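Local atomic coordinates of putative metalloprotease II (Bacteroides fragilis, PDB entry 4ON1), a protein that binds a zinc ion and probably acts as an extracellular metalloendopeptidase, cutting peptide bonds within protein chains. Residues 59-64 with 75-80; 165-170 with 354-359; 227-232 with 361-366; 249-254 with 264-269; 269-274 with 315-320. All coordinates share one frame; numbering follows the deposited sequence.

Interaction 1 (59-64 with 75-80)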
# COMPACT_ATOMS: atom_id res chain seq x y z
N LYS A 59 10.48 9.97 10.85
CA LYS A 59 10.91 8.96 11.80
C LYS A 59 10.34 7.61 11.41
O LYS A 59 9.40 7.53 10.61
CB LYS A 59 10.49 9.30 13.23
CG LYS A 59 9.01 9.31 13.44
CD LYS A 59 8.67 9.54 14.91
CE LYS A 59 9.34 10.79 15.45
NZ LYS A 59 8.92 11.10 16.85
N ALA A 60 10.93 6.56 11.96
CA ALA A 60 10.45 5.21 11.73
C ALA A 60 9.05 5.03 12.31
O ALA A 60 8.73 5.60 13.34
CB ALA A 60 11.41 4.20 12.34
N ILE A 61 8.23 4.24 11.63
CA ILE A 61 6.88 3.94 12.11
C ILE A 61 6.89 2.70 12.97
O ILE A 61 7.39 1.65 12.55
CB ILE A 61 5.89 3.73 10.94
CG1 ILE A 61 5.80 4.99 10.09
CG2 ILE A 61 4.51 3.34 11.48
CD1 ILE A 61 4.86 4.86 8.91
N HIS A 62 6.33 2.80 14.17
CA HIS A 62 6.29 1.67 15.10
C HIS A 62 4.91 1.03 15.12
O HIS A 62 3.93 1.63 14.69
CB HIS A 62 6.70 2.14 16.50
CG HIS A 62 8.03 2.83 16.53
ND1 HIS A 62 9.21 2.18 16.25
CD2 HIS A 62 8.36 4.12 16.80
CE1 HIS A 62 10.21 3.04 16.35
NE2 HIS A 62 9.72 4.22 16.68
N GLY A 63 4.82 -0.21 15.59
CA GLY A 63 3.55 -0.91 15.65
C GLY A 63 3.26 -1.70 14.39
O GLY A 63 2.20 -2.34 14.28
N VAL A 64 4.17 -1.66 13.42
CA VAL A 64 4.00 -2.41 12.18
C VAL A 64 5.24 -3.20 11.81
O VAL A 64 6.36 -2.74 12.00
CB VAL A 64 3.61 -1.51 10.99
CG1 VAL A 64 2.19 -1.00 11.16
CG2 VAL A 64 4.58 -0.36 10.86
N LEU A 75 8.99 1.23 7.44
CA LEU A 75 8.20 2.37 7.01
C LEU A 75 8.63 3.61 7.78
O LEU A 75 9.06 3.52 8.93
CB LEU A 75 6.70 2.12 7.21
CG LEU A 75 6.08 0.92 6.49
CD1 LEU A 75 4.57 0.86 6.72
CD2 LEU A 75 6.37 1.00 5.00
N PHE A 76 8.51 4.77 7.15
CA PHE A 76 8.88 6.03 7.77
C PHE A 76 7.82 7.06 7.41
O PHE A 76 7.17 6.93 6.38
CB PHE A 76 10.25 6.51 7.29
CG PHE A 76 11.34 5.49 7.43
CD1 PHE A 76 12.21 5.52 8.51
CD2 PHE A 76 11.51 4.50 6.46
CE1 PHE A 76 13.23 4.59 8.64
CE2 PHE A 76 12.53 3.56 6.58
CZ PHE A 76 13.38 3.61 7.67
N GLU A 77 7.64 8.06 8.27
CA GLU A 77 6.70 9.13 7.98
C GLU A 77 7.13 10.47 8.57
O GLU A 77 7.87 10.54 9.56
CB GLU A 77 5.30 8.77 8.50
CG GLU A 77 5.19 8.75 10.02
CD GLU A 77 3.82 8.29 10.49
OE1 GLU A 77 2.89 8.20 9.66
OE2 GLU A 77 3.67 8.02 11.71
N GLY A 78 6.66 11.54 7.92
CA GLY A 78 6.85 12.90 8.37
C GLY A 78 6.11 13.19 9.65
O GLY A 78 5.07 12.58 9.92
N GLN A 79 6.63 14.12 10.44
CA GLN A 79 6.08 14.39 11.76
C GLN A 79 4.80 15.21 11.82
O GLN A 79 3.84 14.80 12.46
CB GLN A 79 7.15 15.08 12.59
CG GLN A 79 8.13 14.09 13.13
CD GLN A 79 7.41 12.83 13.57
OE1 GLN A 79 7.49 11.80 12.92
NE2 GLN A 79 6.70 12.92 14.69
N ASP A 80 4.78 16.36 11.15
CA ASP A 80 3.66 17.27 11.29
C ASP A 80 3.60 18.21 10.11
O ASP A 80 4.49 19.04 9.92
CB ASP A 80 3.78 18.06 12.61
CG ASP A 80 2.66 19.08 12.79
OD1 ASP A 80 1.58 18.91 12.18
OD2 ASP A 80 2.86 20.05 13.56
O HOH W 1 8.51 0.44 10.22
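At the edge of the F76 ring, near its plane, lies K59 C, while A60 comes up obliquely, its CA 3.7 Å from F76 CD1. K59 and E77 form an antiparallel hydrogen-bonded pair: K59 N donates to E77 O at 3.0 Å, and E77 N returns to K59 O at the same length. A60 and F76, the next pair, are non-hydrogen-bonded, with CA atoms 4.3 Å apart. One further direct bond, I61 N to L75 O at 2.9 Å, has its donor above the carbonyl plane (38° out). Beyond it water 1 bridges the backbones, accepting from L75 N and donating to I61 O. Chi1 puts I61 CG1 beside the backbone N, and the extended chi2 (179°) carries CD1 to 3.7 Å from L75 CB; the side chain crosses E77 at about a right angle. K59 crosses Q79 likewise, its CG and CD nearest Q79 OE1, but Q79 is poorly ordered. This pairing is that of a beta hairpin, strands 52-68 and 71-78, in the fragilysin-type N-terminal domain.

Interaction 2 (165-170 with 354-359)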
# COMPACT_ATOMS: atom_id res chain seq x y z
N GLY A 165 -5.27 11.14 -12.27
CA GLY A 165 -6.11 12.02 -13.06
C GLY A 165 -6.40 11.53 -14.47
O GLY A 165 -7.38 11.96 -15.09
N ASN A 166 -5.55 10.64 -14.98
CA ASN A 166 -5.73 10.08 -16.31
C ASN A 166 -6.52 8.77 -16.32
O ASN A 166 -6.73 8.17 -17.37
CB ASN A 166 -4.37 9.88 -16.99
CG ASN A 166 -3.81 11.17 -17.56
OD1 ASN A 166 -3.91 12.23 -16.95
ND2 ASN A 166 -3.23 11.08 -18.75
N ASN A 167 -6.92 8.31 -15.14
CA ASN A 167 -7.72 7.09 -15.01
C ASN A 167 -9.18 7.25 -15.41
O ASN A 167 -9.79 8.29 -15.16
CB ASN A 167 -7.68 6.57 -13.57
CG ASN A 167 -6.41 5.82 -13.25
OD1 ASN A 167 -5.73 5.30 -14.14
ND2 ASN A 167 -6.09 5.76 -11.96
N PRO A 168 -9.75 6.20 -16.03
CA PRO A 168 -11.17 6.19 -16.38
C PRO A 168 -12.06 5.84 -15.18
O PRO A 168 -11.56 5.71 -14.06
CB PRO A 168 -11.25 5.09 -17.46
CG PRO A 168 -9.82 4.82 -17.87
CD PRO A 168 -9.03 5.08 -16.64
N PHE A 169 -13.37 5.71 -15.44
CA PHE A 169 -14.36 5.27 -14.45
C PHE A 169 -14.51 6.19 -13.23
O PHE A 169 -15.15 5.82 -12.24
CB PHE A 169 -14.03 3.85 -13.98
CG PHE A 169 -13.86 2.85 -15.10
CD1 PHE A 169 -14.96 2.35 -15.77
CD2 PHE A 169 -12.59 2.42 -15.47
CE1 PHE A 169 -14.80 1.43 -16.81
CE2 PHE A 169 -12.42 1.51 -16.50
CZ PHE A 169 -13.53 1.01 -17.17
N LYS A 170 -13.93 7.38 -13.31
CA LYS A 170 -14.04 8.36 -12.23
C LYS A 170 -15.49 8.81 -12.05
O LYS A 170 -16.14 9.25 -13.00
CB LYS A 170 -13.14 9.56 -12.49
CG LYS A 170 -13.37 10.72 -11.54
CD LYS A 170 -12.70 11.99 -12.05
CE LYS A 170 -13.00 13.17 -11.13
NZ LYS A 170 -12.36 14.43 -11.61
N THR A 354 -17.56 6.35 -1.85
CA THR A 354 -18.38 5.44 -2.64
C THR A 354 -18.02 5.40 -4.12
O THR A 354 -18.29 4.42 -4.82
CB THR A 354 -19.87 5.81 -2.50
OG1 THR A 354 -20.16 6.09 -1.13
CG2 THR A 354 -20.77 4.70 -3.01
N TRP A 355 -17.40 6.48 -4.60
CA TRP A 355 -17.08 6.61 -6.01
C TRP A 355 -15.58 6.83 -6.19
O TRP A 355 -14.90 7.28 -5.28
CB TRP A 355 -17.87 7.75 -6.64
CG TRP A 355 -19.37 7.57 -6.59
CD1 TRP A 355 -20.14 6.90 -7.49
CD2 TRP A 355 -20.27 8.08 -5.59
NE1 TRP A 355 -21.47 6.94 -7.11
CE2 TRP A 355 -21.57 7.66 -5.95
CE3 TRP A 355 -20.10 8.84 -4.43
CZ2 TRP A 355 -22.70 7.99 -5.19
CZ3 TRP A 355 -21.23 9.16 -3.67
CH2 TRP A 355 -22.51 8.73 -4.06
N TYR A 356 -15.07 6.48 -7.36
CA TYR A 356 -13.65 6.64 -7.66
C TYR A 356 -13.31 8.11 -7.92
O TYR A 356 -13.80 8.72 -8.87
CB TYR A 356 -13.27 5.78 -8.87
CG TYR A 356 -11.82 5.85 -9.29
CD1 TYR A 356 -10.80 5.92 -8.35
CD2 TYR A 356 -11.46 5.83 -10.64
CE1 TYR A 356 -9.46 5.97 -8.73
CE2 TYR A 356 -10.13 5.87 -11.04
CZ TYR A 356 -9.14 5.95 -10.08
OH TYR A 356 -7.81 6.00 -10.46
N SER A 357 -12.48 8.69 -7.05
CA SER A 357 -12.13 10.11 -7.15
C SER A 357 -10.67 10.30 -6.76
O SER A 357 -10.14 9.53 -5.97
CB SER A 357 -13.06 10.96 -6.27
OG SER A 357 -12.39 12.12 -5.80
N PRO A 358 -10.01 11.31 -7.35
CA PRO A 358 -8.60 11.62 -7.05
C PRO A 358 -8.40 12.40 -5.76
O PRO A 358 -7.26 12.67 -5.37
CB PRO A 358 -8.17 12.48 -8.25
CG PRO A 358 -9.29 12.39 -9.26
CD PRO A 358 -10.52 12.15 -8.44
N GLN A 359 -9.50 12.73 -5.09
CA GLN A 359 -9.44 13.50 -3.86
C GLN A 359 -9.31 12.58 -2.65
O GLN A 359 -9.06 13.04 -1.53
CB GLN A 359 -10.68 14.38 -3.73
CG GLN A 359 -10.92 15.30 -4.92
CD GLN A 359 -9.80 16.31 -5.12
OE1 GLN A 359 -9.15 16.72 -4.16
NE2 GLN A 359 -9.58 16.71 -6.37
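Y356 presents the edge of its ring to N167 and P168, and here the packing is close: P168 O lies in the ring plane 3.3 Å from Y356 CE2, and N167 CB, also in plane, is 3.6 Å from that same CE2. Chi1 of -180° sets Y356 CG anti to the backbone N. The N167 amide is turned 34° from the ring plane, and its ND2 is modelled 2.3 Å from Y356 OH, as a hydrogen bond too short to be taken at face value. F298 meets the ring edge-to-face, H328 also packs on it, and I164 of helix 160-165 touches the side chain. The Y356 side chain is about 10 Å from the bound zinc ion, and its segment follows the methionine turn expected of metzincins; in matrixins this region lines the S1' pocket, which is consistent with a similar position here. An ST turn follows, Q359 N donating to S357 OG at 3.0 Å. The K170 side is looser and exposed to solvent. Its extended chain passes the backbone with CG 3.4 Å from Y356 O, then crosses P358 at about a right angle, where K170 CE is 3.8 Å from P358 CD.

Interaction 3 (227-232 with 361-366)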
# COMPACT_ATOMS: atom_id res chain seq x y z
N VAL A 227 -2.41 1.38 4.04
CA VAL A 227 -3.17 0.61 5.02
C VAL A 227 -2.77 1.06 6.42
O VAL A 227 -3.63 1.33 7.26
CB VAL A 227 -2.92 -0.90 4.93
CG1 VAL A 227 -3.76 -1.63 5.98
CG2 VAL A 227 -3.25 -1.42 3.53
N THR A 228 -1.46 1.16 6.62
CA THR A 228 -0.90 1.52 7.92
C THR A 228 -1.37 2.91 8.36
O THR A 228 -1.69 3.13 9.52
CB THR A 228 0.64 1.45 7.88
OG1 THR A 228 1.04 0.11 7.57
CG2 THR A 228 1.23 1.85 9.22
N THR A 229 -1.42 3.84 7.41
CA THR A 229 -1.94 5.17 7.70
C THR A 229 -3.41 5.11 8.08
O THR A 229 -3.84 5.72 9.06
CB THR A 229 -1.75 6.10 6.50
OG1 THR A 229 -0.35 6.26 6.24
CG2 THR A 229 -2.38 7.47 6.77
N SER A 230 -4.19 4.34 7.33
CA SER A 230 -5.63 4.27 7.58
C SER A 230 -5.94 3.66 8.93
O SER A 230 -6.99 3.96 9.52
CB SER A 230 -6.33 3.47 6.48
OG SER A 230 -6.07 2.08 6.59
N LEU A 231 -5.04 2.82 9.44
CA LEU A 231 -5.27 2.11 10.69
C LEU A 231 -4.49 2.68 11.87
O LEU A 231 -4.47 2.09 12.95
CB LEU A 231 -4.94 0.62 10.54
CG LEU A 231 -5.74 -0.11 9.46
CD1 LEU A 231 -5.46 -1.61 9.51
CD2 LEU A 231 -7.22 0.17 9.64
N LYS A 232 -3.85 3.83 11.65
CA LYS A 232 -3.07 4.48 12.71
C LYS A 232 -3.88 4.69 13.99
O LYS A 232 -3.36 4.53 15.10
CB LYS A 232 -2.54 5.83 12.23
CG LYS A 232 -1.64 6.52 13.25
CD LYS A 232 -1.15 7.88 12.76
CE LYS A 232 -0.20 7.76 11.58
NZ LYS A 232 -0.14 9.02 10.80
N THR A 361 -8.18 10.28 0.27
CA THR A 361 -6.99 10.18 1.10
C THR A 361 -7.04 8.85 1.83
O THR A 361 -8.13 8.29 2.00
CB THR A 361 -6.89 11.33 2.13
OG1 THR A 361 -7.91 11.16 3.13
CG2 THR A 361 -7.05 12.68 1.45
N PRO A 362 -5.89 8.32 2.27
CA PRO A 362 -5.91 7.01 2.93
C PRO A 362 -6.30 7.11 4.41
O PRO A 362 -5.63 6.53 5.26
CB PRO A 362 -4.48 6.51 2.77
CG PRO A 362 -3.66 7.77 2.76
CD PRO A 362 -4.51 8.80 2.05
N ASN A 363 -7.39 7.82 4.68
CA ASN A 363 -7.83 8.08 6.05
C ASN A 363 -9.30 7.75 6.22
O ASN A 363 -10.12 8.06 5.36
CB ASN A 363 -7.60 9.55 6.43
CG ASN A 363 -6.15 9.97 6.32
OD1 ASN A 363 -5.69 10.40 5.25
ND2 ASN A 363 -5.42 9.86 7.42
N HIS A 364 -9.63 7.09 7.33
CA HIS A 364 -11.02 6.92 7.73
C HIS A 364 -11.46 8.18 8.46
O HIS A 364 -11.07 8.41 9.61
CB HIS A 364 -11.20 5.68 8.62
CG HIS A 364 -10.97 4.39 7.90
ND1 HIS A 364 -11.89 3.85 7.03
CD2 HIS A 364 -9.92 3.53 7.92
CE1 HIS A 364 -11.42 2.71 6.55
NE2 HIS A 364 -10.23 2.50 7.07
N LEU A 365 -12.30 8.98 7.80
CA LEU A 365 -12.74 10.25 8.36
C LEU A 365 -14.16 10.14 8.91
O LEU A 365 -14.67 11.07 9.53
CB LEU A 365 -12.67 11.34 7.30
CG LEU A 365 -11.34 11.48 6.55
CD1 LEU A 365 -11.47 12.53 5.43
CD2 LEU A 365 -10.19 11.84 7.50
N SER A 366 -14.79 9.00 8.68
CA SER A 366 -16.16 8.79 9.14
C SER A 366 -16.19 8.22 10.56
O SER A 366 -15.68 7.12 10.81
CB SER A 366 -16.90 7.85 8.19
OG SER A 366 -17.98 7.22 8.85
O HOH W 2 -8.49 0.53 6.24
O HOH W 3 -7.96 6.61 9.42
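S230 OG has two polar partners: it donates to V227 O at 2.6 Å, and water 2 donates to it at 2.9 Å while lying 2.8 Å from H364 NE2, in the plane of that ring. The hydroxyl sits between the backbone N and the carbonyl carbon (chi1 73°). V227 O also accepts from L231 N, so two donors grip one helix carbonyl. A second bridge runs through water 3, which donates to S230 O and accepts from H364 N at 2.7 Å. No direct hydrogen bond spans the segments. S230 O meets the imidazole edge 3.4 Å from H364 CD2, and P362 O, in an inverse gamma turn centred on P362, comes 3.2 Å from S230 CA. T229 adds CG2 against that oxygen, its OG1 being bonded to Q225 O. The H364 side chain is about 9 Å from the zinc ion. The contact thus joins the end of helix 217-230 to the loop before helix 367-378, while V227 and L231 lie against helix 331-340.

Interaction 4 (249-254 with 264-269)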
# COMPACT_ATOMS: atom_id res chain seq x y z
N SER A 249 3.06 -17.01 -4.72
CA SER A 249 2.17 -18.15 -4.86
C SER A 249 2.35 -18.76 -6.24
O SER A 249 3.09 -18.23 -7.07
CB SER A 249 0.71 -17.74 -4.68
OG SER A 249 0.23 -17.16 -5.88
N SER A 250 1.66 -19.87 -6.48
CA SER A 250 1.61 -20.42 -7.83
C SER A 250 0.18 -20.29 -8.35
O SER A 250 -0.24 -21.02 -9.25
CB SER A 250 2.08 -21.88 -7.84
OG SER A 250 1.12 -22.72 -7.22
N HIS A 251 -0.57 -19.34 -7.78
CA HIS A 251 -1.95 -19.14 -8.19
C HIS A 251 -2.05 -18.06 -9.26
O HIS A 251 -1.67 -16.91 -9.03
CB HIS A 251 -2.82 -18.75 -6.99
CG HIS A 251 -4.23 -18.40 -7.36
ND1 HIS A 251 -5.14 -19.33 -7.81
CD2 HIS A 251 -4.89 -17.21 -7.33
CE1 HIS A 251 -6.30 -18.73 -8.05
NE2 HIS A 251 -6.17 -17.45 -7.76
N LYS A 252 -2.53 -18.45 -10.44
CA LYS A 252 -2.72 -17.54 -11.57
C LYS A 252 -4.19 -17.16 -11.76
O LYS A 252 -5.07 -17.84 -11.25
CB LYS A 252 -2.20 -18.18 -12.86
CG LYS A 252 -0.76 -18.64 -12.78
CD LYS A 252 -0.38 -19.39 -14.06
CE LYS A 252 0.99 -20.04 -13.95
NZ LYS A 252 1.33 -20.85 -15.15
N GLY A 253 -4.43 -16.08 -12.50
CA GLY A 253 -5.78 -15.67 -12.85
C GLY A 253 -5.82 -15.05 -14.24
O GLY A 253 -4.77 -14.67 -14.78
N GLY A 254 -7.00 -15.00 -14.87
CA GLY A 254 -7.09 -14.35 -16.17
C GLY A 254 -7.23 -12.85 -15.99
O GLY A 254 -7.68 -12.37 -14.94
N GLU A 264 -13.27 -16.47 -5.14
CA GLU A 264 -13.56 -17.86 -4.82
C GLU A 264 -12.43 -18.78 -5.27
O GLU A 264 -12.03 -19.69 -4.55
CB GLU A 264 -14.89 -18.30 -5.47
CG GLU A 264 -16.12 -17.67 -4.82
CD GLU A 264 -17.42 -18.11 -5.47
OE1 GLU A 264 -17.40 -19.07 -6.27
OE2 GLU A 264 -18.47 -17.48 -5.19
N SER A 265 -11.91 -18.52 -6.46
CA SER A 265 -10.80 -19.30 -6.98
C SER A 265 -9.57 -19.10 -6.10
O SER A 265 -8.82 -20.04 -5.84
CB SER A 265 -10.50 -18.90 -8.43
OG SER A 265 -9.34 -19.55 -8.91
N PHE A 266 -9.38 -17.88 -5.63
CA PHE A 266 -8.29 -17.56 -4.70
C PHE A 266 -8.42 -18.37 -3.41
O PHE A 266 -7.45 -18.97 -2.94
CB PHE A 266 -8.27 -16.07 -4.39
CG PHE A 266 -7.18 -15.65 -3.41
CD1 PHE A 266 -7.47 -14.78 -2.37
CD2 PHE A 266 -5.89 -16.12 -3.55
CE1 PHE A 266 -6.48 -14.38 -1.48
CE2 PHE A 266 -4.88 -15.73 -2.67
CZ PHE A 266 -5.18 -14.85 -1.63
N GLN A 267 -9.61 -18.37 -2.84
CA GLN A 267 -9.84 -19.07 -1.57
C GLN A 267 -9.69 -20.58 -1.69
O GLN A 267 -9.13 -21.23 -0.80
CB GLN A 267 -11.21 -18.71 -1.02
CG GLN A 267 -11.29 -17.28 -0.46
CD GLN A 267 -12.71 -16.91 -0.06
OE1 GLN A 267 -13.61 -16.86 -0.91
NE2 GLN A 267 -12.93 -16.66 1.23
N ASN A 268 -10.18 -21.15 -2.79
CA ASN A 268 -9.99 -22.57 -3.03
C ASN A 268 -8.51 -22.91 -3.15
O ASN A 268 -8.06 -23.95 -2.68
CB ASN A 268 -10.77 -23.02 -4.26
CG ASN A 268 -12.25 -23.18 -3.99
OD1 ASN A 268 -12.67 -23.37 -2.83
ND2 ASN A 268 -13.06 -23.11 -5.04
N TYR A 269 -7.73 -22.03 -3.79
CA TYR A 269 -6.29 -22.24 -3.84
C TYR A 269 -5.68 -22.27 -2.44
O TYR A 269 -4.89 -23.16 -2.11
CB TYR A 269 -5.61 -21.16 -4.68
CG TYR A 269 -4.09 -21.24 -4.64
CD1 TYR A 269 -3.40 -22.13 -5.45
CD2 TYR A 269 -3.36 -20.41 -3.79
CE1 TYR A 269 -2.00 -22.20 -5.41
CE2 TYR A 269 -1.98 -20.47 -3.74
CZ TYR A 269 -1.31 -21.37 -4.55
OH TYR A 269 0.07 -21.42 -4.49
O HOH W 4 0.88 -23.85 -4.90
O HOH W 5 -8.06 -18.46 -11.71
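H251 can be followed outward from its CB, which stands 3.5 Å from the centroid of the Y269 ring and only 6° off the ring normal, a CH-pi contact over the centre of the face. CG, anti to the backbone N, lies alongside Y269 CG, and ND1 is 3.7 Å from Y269 CB; the two side chains slide past each other in opposite directions, with the ring planes 35° apart. Farther out, CD2 meets F266 CD2, NE2 approaches F266 CA at 3.7 Å, and the imidazole turns its CE1 edge to S265 OG, which lies in the ring plane 3.3 Å from CE1. H251, F266 and Y269 form an aromatic cluster, on which L286 of strand 284-288 also packs. At the phenol tip, Y269 OH accepts from S250 N at 3.0 Å through a nearly straight bond (170° at the hydrogen). Water 4 lies 2.6 Å from this hydroxyl and equally close to S250 OG. An ST turn shapes the loop beneath: H251 N donates to S249 OG, which is also bonded to K209 O. Chemically, the loop is fixed to helix 259-271 by one direct hydrogen bond, a CH-pi contact and van der Waals contacts between oblique rings. Buried among ring carbons of F266 and Y269, though with S265 OG and O at its CE1 edge, the imidazole would probably lean towards its neutral form.

Interaction 5 (269-274 with 315-320)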
# COMPACT_ATOMS: atom_id res chain seq x y z
N TYR A 269 -7.73 -22.03 -3.79
CA TYR A 269 -6.29 -22.24 -3.84
C TYR A 269 -5.68 -22.27 -2.44
O TYR A 269 -4.89 -23.16 -2.11
CB TYR A 269 -5.61 -21.16 -4.68
CG TYR A 269 -4.09 -21.24 -4.64
CD1 TYR A 269 -3.40 -22.13 -5.45
CD2 TYR A 269 -3.36 -20.41 -3.79
CE1 TYR A 269 -2.00 -22.20 -5.41
CE2 TYR A 269 -1.98 -20.47 -3.74
CZ TYR A 269 -1.31 -21.37 -4.55
OH TYR A 269 0.07 -21.42 -4.49
N LEU A 270 -6.06 -21.31 -1.60
CA LEU A 270 -5.51 -21.21 -0.25
C LEU A 270 -5.79 -22.47 0.56
O LEU A 270 -4.94 -22.91 1.35
CB LEU A 270 -6.09 -20.00 0.49
CG LEU A 270 -5.77 -18.62 -0.08
CD1 LEU A 270 -6.51 -17.54 0.69
CD2 LEU A 270 -4.27 -18.35 -0.07
N ARG A 271 -6.97 -23.05 0.36
CA ARG A 271 -7.42 -24.16 1.19
C ARG A 271 -6.65 -25.45 0.95
O ARG A 271 -6.67 -26.34 1.79
CB ARG A 271 -8.92 -24.38 0.97
CG ARG A 271 -9.75 -23.36 1.72
CD ARG A 271 -11.17 -23.24 1.19
NE ARG A 271 -11.88 -22.20 1.94
CZ ARG A 271 -12.89 -21.48 1.47
NH1 ARG A 271 -13.33 -21.67 0.23
NH2 ARG A 271 -13.46 -20.56 2.24
N SER A 272 -5.97 -25.55 -0.19
CA SER A 272 -5.15 -26.73 -0.45
C SER A 272 -3.68 -26.37 -0.60
O SER A 272 -2.87 -27.20 -1.04
CB SER A 272 -5.64 -27.46 -1.70
OG SER A 272 -5.65 -26.59 -2.82
N TRP A 273 -3.32 -25.15 -0.21
CA TRP A 273 -1.94 -24.68 -0.28
C TRP A 273 -1.17 -25.07 0.98
O TRP A 273 -1.39 -24.51 2.05
CB TRP A 273 -1.92 -23.16 -0.46
CG TRP A 273 -0.59 -22.59 -0.85
CD1 TRP A 273 0.47 -23.27 -1.38
CD2 TRP A 273 -0.20 -21.21 -0.78
NE1 TRP A 273 1.51 -22.40 -1.62
CE2 TRP A 273 1.12 -21.13 -1.27
CE3 TRP A 273 -0.83 -20.04 -0.34
CZ2 TRP A 273 1.82 -19.92 -1.33
CZ3 TRP A 273 -0.14 -18.84 -0.41
CH2 TRP A 273 1.18 -18.79 -0.90
N ASP A 274 -0.24 -26.01 0.85
CA ASP A 274 0.44 -26.53 2.03
C ASP A 274 1.33 -25.48 2.70
O ASP A 274 1.63 -25.57 3.89
CB ASP A 274 1.24 -27.79 1.67
CG ASP A 274 2.34 -27.52 0.67
OD1 ASP A 274 2.20 -26.57 -0.15
OD2 ASP A 274 3.34 -28.26 0.68
N ASN A 315 -10.93 -21.18 8.00
CA ASN A 315 -11.05 -21.74 6.65
C ASN A 315 -10.90 -20.69 5.54
O ASN A 315 -11.58 -20.76 4.52
CB ASN A 315 -12.40 -22.46 6.49
CG ASN A 315 -12.45 -23.33 5.23
OD1 ASN A 315 -13.42 -23.28 4.47
ND2 ASN A 315 -11.39 -24.10 5.01
N PHE A 316 -10.00 -19.74 5.75
CA PHE A 316 -9.68 -18.74 4.73
C PHE A 316 -10.91 -17.97 4.25
O PHE A 316 -10.97 -17.53 3.10
CB PHE A 316 -8.97 -19.41 3.55
CG PHE A 316 -7.73 -20.17 3.95
CD1 PHE A 316 -6.53 -19.52 4.15
CD2 PHE A 316 -7.78 -21.55 4.14
CE1 PHE A 316 -5.39 -20.21 4.53
CE2 PHE A 316 -6.64 -22.26 4.53
CZ PHE A 316 -5.45 -21.58 4.72
N GLU A 317 -11.89 -17.81 5.13
CA GLU A 317 -13.13 -17.11 4.76
C GLU A 317 -12.95 -15.61 4.69
O GLU A 317 -13.75 -14.92 4.06
CB GLU A 317 -14.24 -17.45 5.76
CG GLU A 317 -14.82 -18.84 5.57
CD GLU A 317 -15.65 -19.28 6.76
OE1 GLU A 317 -16.02 -18.42 7.59
OE2 GLU A 317 -15.92 -20.50 6.86
N VAL A 318 -11.91 -15.10 5.35
CA VAL A 318 -11.62 -13.67 5.29
C VAL A 318 -10.57 -13.41 4.23
O VAL A 318 -9.39 -13.71 4.41
CB VAL A 318 -11.12 -13.11 6.65
CG1 VAL A 318 -10.78 -11.63 6.52
CG2 VAL A 318 -12.17 -13.33 7.73
N ALA A 319 -11.00 -12.88 3.09
CA ALA A 319 -10.10 -12.71 1.97
C ALA A 319 -10.54 -11.57 1.08
O ALA A 319 -11.69 -11.12 1.13
CB ALA A 319 -9.99 -14.00 1.15
N ALA A 320 -9.61 -11.11 0.26
CA ALA A 320 -9.91 -10.09 -0.72
C ALA A 320 -8.97 -10.25 -1.90
O ALA A 320 -8.01 -11.01 -1.84
CB ALA A 320 -9.79 -8.70 -0.12
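The C-terminal part of helix 259-271, at L270 and R271, packs against the loop leading into strand 319-323, at N315 and F316, both of which have left-handed backbone angles. R271 reaches across extended from CG to NE and grips N315 O side-on with two nitrogens: NE and NH2 each donate at 3.0 Å. The oxygen lies just 6° out of the guanidinium plane. NH2 approaches nearly in line with the carbonyl bond, whereas NE stands above the carbonyl plane. The N315 amide plane is nearly parallel to that of the guanidinium, and OD1 is 3.2 Å from R271 NE. Below this polar rim, F316 takes L270 CB over its face, 4.0 Å from the ring centroid and 22° off the normal, a CH-pi contact. L270 O also lies over a face, 3.5 Å above the plane towards the rim, while still accepting W273 N. R271 CG comes obliquely to F316 CD2 at 3.6 Å. The ring meets Y284 edge-to-face, and F316 O is bonded to Q267 NE2 of the same helix. In chemical terms, the two arginine nitrogens used here go to a neutral backbone oxygen, so the grip is one of hydrogen bonds and not a salt bridge: R271 NH2 remains 5.2 Å from E317 OE2, and E317 makes its salt bridge with R313, so any attraction between R271 and E317 is probably only long-range.

From the N terminus, interaction 1 closes first, as a short hairpin loop completed before any other contact begins. Interaction 2 opens at 165-170 and interaction 3 at 227-232; both close in the loop ahead of helix 367-378, at adjoining segments, so the two cross along the chain. Interactions 4 and 5 follow one another within the span of both. They share Y269 and helix 259-271, tying this helix to the loop after strand 240-248 and to the loop leading into strand 319-323, with centres 9 Å apart. Interaction 1 touches interaction 3 through T228 packing and a long, weak E77-K232 ion pair, joining the N-terminal domain to helix 217-230 and the residues just after it.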